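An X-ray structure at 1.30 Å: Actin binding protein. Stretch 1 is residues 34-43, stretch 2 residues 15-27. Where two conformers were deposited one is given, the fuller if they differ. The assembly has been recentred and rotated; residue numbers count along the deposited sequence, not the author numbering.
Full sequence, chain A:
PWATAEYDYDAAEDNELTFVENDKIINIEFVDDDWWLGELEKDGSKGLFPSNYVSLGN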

# COMPACT_ATOMS: atom_id res chain seq x y z
N ASP A 34 -8.07 -8.99 -2.14
CA ASP A 34 -7.26 -8.42 -3.22
C ASP A 34 -6.87 -6.96 -3.02
O ASP A 34 -5.99 -6.45 -3.73
CB ASP A 34 -8.03 -8.56 -4.55
CG ASP A 34 -8.35 -9.99 -4.85
OD1 ASP A 34 -7.40 -10.79 -4.82
OD2 ASP A 34 -9.51 -10.42 -5.07
N TRP A 35 -7.55 -6.30 -2.11
CA TRP A 35 -7.31 -4.90 -1.84
C TRP A 35 -7.15 -4.74 -0.34
O TRP A 35 -7.99 -5.22 0.42
CB TRP A 35 -8.50 -4.07 -2.31
CG TRP A 35 -8.61 -3.99 -3.79
CD1 TRP A 35 -9.24 -4.87 -4.62
CD2 TRP A 35 -8.01 -3.01 -4.63
NE1 TRP A 35 -9.09 -4.47 -5.92
CE2 TRP A 35 -8.35 -3.32 -5.96
CE3 TRP A 35 -7.27 -1.86 -4.39
CZ2 TRP A 35 -7.93 -2.53 -7.04
CZ3 TRP A 35 -6.88 -1.08 -5.46
CH2 TRP A 35 -7.21 -1.41 -6.76
N TRP A 36 -6.07 -4.06 0.06
CA TRP A 36 -5.79 -3.80 1.45
C TRP A 36 -5.80 -2.31 1.66
O TRP A 36 -5.67 -1.53 0.72
CB TRP A 36 -4.46 -4.38 1.89
CG TRP A 36 -4.37 -5.88 1.79
CD1 TRP A 36 -5.42 -6.75 1.71
CD2 TRP A 36 -3.19 -6.69 1.77
NE1 TRP A 36 -4.96 -8.05 1.66
CE2 TRP A 36 -3.60 -8.04 1.68
CE3 TRP A 36 -1.83 -6.41 1.80
CZ2 TRP A 36 -2.70 -9.09 1.65
CZ3 TRP A 36 -0.94 -7.48 1.78
CH2 TRP A 36 -1.38 -8.79 1.69
N LEU A 37 -5.97 -1.91 2.91
CA LEU A 37 -5.89 -0.53 3.31
C LEU A 37 -4.56 -0.32 4.04
O LEU A 37 -4.17 -1.16 4.86
CB LEU A 37 -7.01 -0.22 4.25
CG LEU A 37 -7.25 1.14 4.85
CD1 LEU A 37 -7.30 2.28 3.88
CD2 LEU A 37 -8.41 1.13 5.82
N GLY A 38 -3.89 0.79 3.79
CA GLY A 38 -2.68 1.08 4.52
C GLY A 38 -2.33 2.55 4.48
O GLY A 38 -3.05 3.35 3.89
N GLU A 39 -1.22 2.87 5.11
CA GLU A 39 -0.73 4.22 5.25
C GLU A 39 0.69 4.30 4.72
O GLU A 39 1.53 3.46 5.05
CB GLU A 39 -0.76 4.61 6.72
CG GLU A 39 -0.10 5.94 7.03
CD GLU A 39 -0.01 6.26 8.51
OE1 GLU A 39 -0.73 5.60 9.30
OE2 GLU A 39 0.74 7.21 8.87
N LEU A 40 1.02 5.29 3.91
CA LEU A 40 2.40 5.40 3.49
C LEU A 40 3.31 5.86 4.61
O LEU A 40 3.04 6.88 5.26
CB LEU A 40 2.58 6.35 2.33
CG LEU A 40 1.88 5.97 1.03
CD1 LEU A 40 2.28 6.93 -0.09
CD2 LEU A 40 2.11 4.56 0.64
N GLU A 41 4.42 5.17 4.80
CA GLU A 41 5.42 5.64 5.73
C GLU A 41 5.89 7.05 5.36
O GLU A 41 6.16 7.89 6.24
CB GLU A 41 6.63 4.70 5.70
CG GLU A 41 7.78 5.15 6.58
CD GLU A 41 9.16 4.58 6.24
OE1 GLU A 41 9.39 4.10 5.11
OE2 GLU A 41 10.03 4.57 7.15
N LYS A 42 6.03 7.33 4.08
CA LYS A 42 6.71 8.57 3.71
C LYS A 42 5.91 9.83 3.90
O LYS A 42 6.49 10.92 4.01
CB LYS A 42 7.26 8.49 2.29
CG LYS A 42 6.21 8.54 1.22
CD LYS A 42 6.82 8.19 -0.15
CE LYS A 42 5.84 8.32 -1.27
NZ LYS A 42 6.51 7.99 -2.55
N ASP A 43 4.58 9.75 3.95
CA ASP A 43 3.77 10.96 4.01
C ASP A 43 2.49 10.87 4.81
O ASP A 43 1.77 11.85 4.87
CB ASP A 43 3.48 11.50 2.59
CG ASP A 43 2.61 10.60 1.75
OD1 ASP A 43 1.99 9.64 2.26
OD2 ASP A 43 2.51 10.82 0.51
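Stretch 2, residues 15-27: NELTFVENDKIIN

Stretch 2 reaches stretch 1 as an extended chain, makes a type II turn from Val20 to Asp23, and then runs as a short antiparallel strand beside strand 35-40, the two axes crossing at 119° with a closest approach of 4.4 Å. The register pairs Glu39 with Ile26 and Leu40 with Ile25. Three backbone hydrogen bonds fix it: Ile26 N to Glu39 O at 2.7 Å, Glu39 N to Ile26 O at 2.9 Å, and Glu41 N to Lys24 O at 3.0 Å. Lys24 O also accepts from water 2 (2.9 Å), which in turn accepts from Lys42 N (2.9 Å), so solvent continues the ladder where the strand ends. Lys24 N, facing no backbone acceptor here, donates to water 3, and that water donates to Glu41 OE1.

Asp23 is the polar hub. Its OD2 takes Val20 N at 2.9 Å, bracing the turn, and the salt bridge from Lys42 NZ at 2.8 Å; water 1 links its OD1 to the same ammonium. On the face carrying Leu40 and Ile25 the contact is apolar: Leu40 CD2 lies 3.9 Å from both Leu17 CD1 and Ile25 CG1. Gly38 has no side chain, and a CB there would clash with Ile25 CG2.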

# COMPACT_ATOMS: atom_id res chain seq x y z
N ASN A 15 -9.78 7.05 -3.51
CA ASN A 15 -9.60 6.27 -2.29
C ASN A 15 -8.36 5.37 -2.29
O ASN A 15 -8.17 4.59 -1.36
CB ASN A 15 -10.86 5.44 -1.96
CG ASN A 15 -11.15 4.38 -2.99
OD1 ASN A 15 -10.41 4.16 -3.90
ND2 ASN A 15 -12.29 3.69 -2.81
N GLU A 16 -7.49 5.51 -3.30
CA GLU A 16 -6.32 4.65 -3.45
C GLU A 16 -5.03 5.36 -3.10
O GLU A 16 -4.94 6.59 -3.18
CB GLU A 16 -6.22 4.17 -4.90
CG GLU A 16 -7.35 3.22 -5.25
CD GLU A 16 -7.39 2.81 -6.69
OE1 GLU A 16 -6.40 3.07 -7.41
OE2 GLU A 16 -8.41 2.22 -7.11
N LEU A 17 -4.03 4.58 -2.69
CA LEU A 17 -2.67 5.09 -2.53
C LEU A 17 -1.96 5.14 -3.87
O LEU A 17 -2.34 4.47 -4.83
CB LEU A 17 -1.85 4.14 -1.65
CG LEU A 17 -2.25 3.99 -0.19
CD1 LEU A 17 -1.42 2.93 0.52
CD2 LEU A 17 -2.08 5.31 0.48
N THR A 18 -0.92 5.94 -3.91
CA THR A 18 0.05 5.99 -4.99
C THR A 18 1.42 5.81 -4.33
O THR A 18 1.70 6.46 -3.35
CB THR A 18 0.01 7.35 -5.70
OG1 THR A 18 -1.23 7.46 -6.40
CG2 THR A 18 1.12 7.51 -6.75
N PHE A 19 2.25 4.92 -4.85
CA PHE A 19 3.55 4.69 -4.26
C PHE A 19 4.50 4.15 -5.29
O PHE A 19 4.07 3.78 -6.37
CB PHE A 19 3.46 3.79 -3.03
CG PHE A 19 2.76 2.47 -3.26
CD1 PHE A 19 3.39 1.40 -3.90
CD2 PHE A 19 1.49 2.26 -2.76
CE1 PHE A 19 2.76 0.19 -4.04
CE2 PHE A 19 0.86 1.04 -2.90
CZ PHE A 19 1.49 0.02 -3.55
N VAL A 20 5.79 4.09 -4.95
CA VAL A 20 6.80 3.54 -5.84
C VAL A 20 7.49 2.37 -5.17
O VAL A 20 7.43 2.22 -3.95
CB VAL A 20 7.84 4.60 -6.27
CG1 VAL A 20 7.17 5.64 -7.17
CG2 VAL A 20 8.50 5.25 -5.08
N GLU A 21 8.13 1.54 -5.98
CA GLU A 21 8.89 0.41 -5.51
C GLU A 21 9.77 0.86 -4.35
O GLU A 21 10.41 1.91 -4.40
CB GLU A 21 9.78 -0.12 -6.66
CG GLU A 21 10.42 -1.48 -6.33
CD GLU A 21 11.41 -1.98 -7.36
OE1 GLU A 21 11.52 -1.35 -8.42
OE2 GLU A 21 12.08 -3.01 -7.11
N ASN A 22 9.82 0.03 -3.32
CA ASN A 22 10.59 0.26 -2.11
C ASN A 22 9.99 1.18 -1.08
O ASN A 22 10.47 1.21 0.04
CB ASN A 22 12.04 0.59 -2.39
CG ASN A 22 12.76 -0.57 -3.01
OD1 ASN A 22 12.51 -1.73 -2.66
ND2 ASN A 22 13.61 -0.27 -3.98
N ASP A 23 8.90 1.85 -1.40
CA ASP A 23 8.19 2.59 -0.37
C ASP A 23 7.58 1.60 0.61
O ASP A 23 7.18 0.51 0.23
CB ASP A 23 7.05 3.42 -0.96
CG ASP A 23 7.49 4.64 -1.69
OD1 ASP A 23 8.67 5.05 -1.58
OD2 ASP A 23 6.62 5.24 -2.39
N LYS A 24 7.49 1.99 1.87
CA LYS A 24 6.85 1.19 2.89
C LYS A 24 5.40 1.62 3.12
O LYS A 24 5.07 2.80 3.06
CB LYS A 24 7.63 1.29 4.20
CG LYS A 24 8.98 0.61 4.12
CD LYS A 24 9.69 0.73 5.48
CE LYS A 24 11.03 0.01 5.50
NZ LYS A 24 11.73 0.18 6.83
N ILE A 25 4.54 0.64 3.30
CA ILE A 25 3.12 0.85 3.57
C ILE A 25 2.92 0.24 4.96
O ILE A 25 3.24 -0.92 5.18
CB ILE A 25 2.23 0.14 2.55
CG1 ILE A 25 2.41 0.74 1.17
CG2 ILE A 25 0.78 0.31 2.97
CD1 ILE A 25 3.55 0.21 0.30
N ILE A 26 2.40 1.03 5.88
CA ILE A 26 2.30 0.65 7.28
C ILE A 26 0.85 0.52 7.74
O ILE A 26 -0.09 0.97 7.06
CB ILE A 26 3.09 1.64 8.18
CG1 ILE A 26 2.38 2.97 8.31
CG2 ILE A 26 4.51 1.83 7.65
CD1 ILE A 26 3.02 3.88 9.36
N ASN A 27 0.66 -0.09 8.89
CA ASN A 27 -0.66 -0.27 9.49
C ASN A 27 -1.63 -0.88 8.49
O ASN A 27 -2.76 -0.41 8.31
CB ASN A 27 -1.22 1.02 10.05
CG ASN A 27 -2.35 0.80 11.09
OD1 ASN A 27 -2.51 -0.29 11.66
ND2 ASN A 27 -3.26 1.77 11.17
O HOH W 1 9.59 7.53 -2.56
O HOH W 2 6.11 5.24 2.00
O HOH W 3 8.79 4.57 2.58
O HOH W 4 12.24 2.82 7.23
O HOH W 5 -2.94 4.00 9.55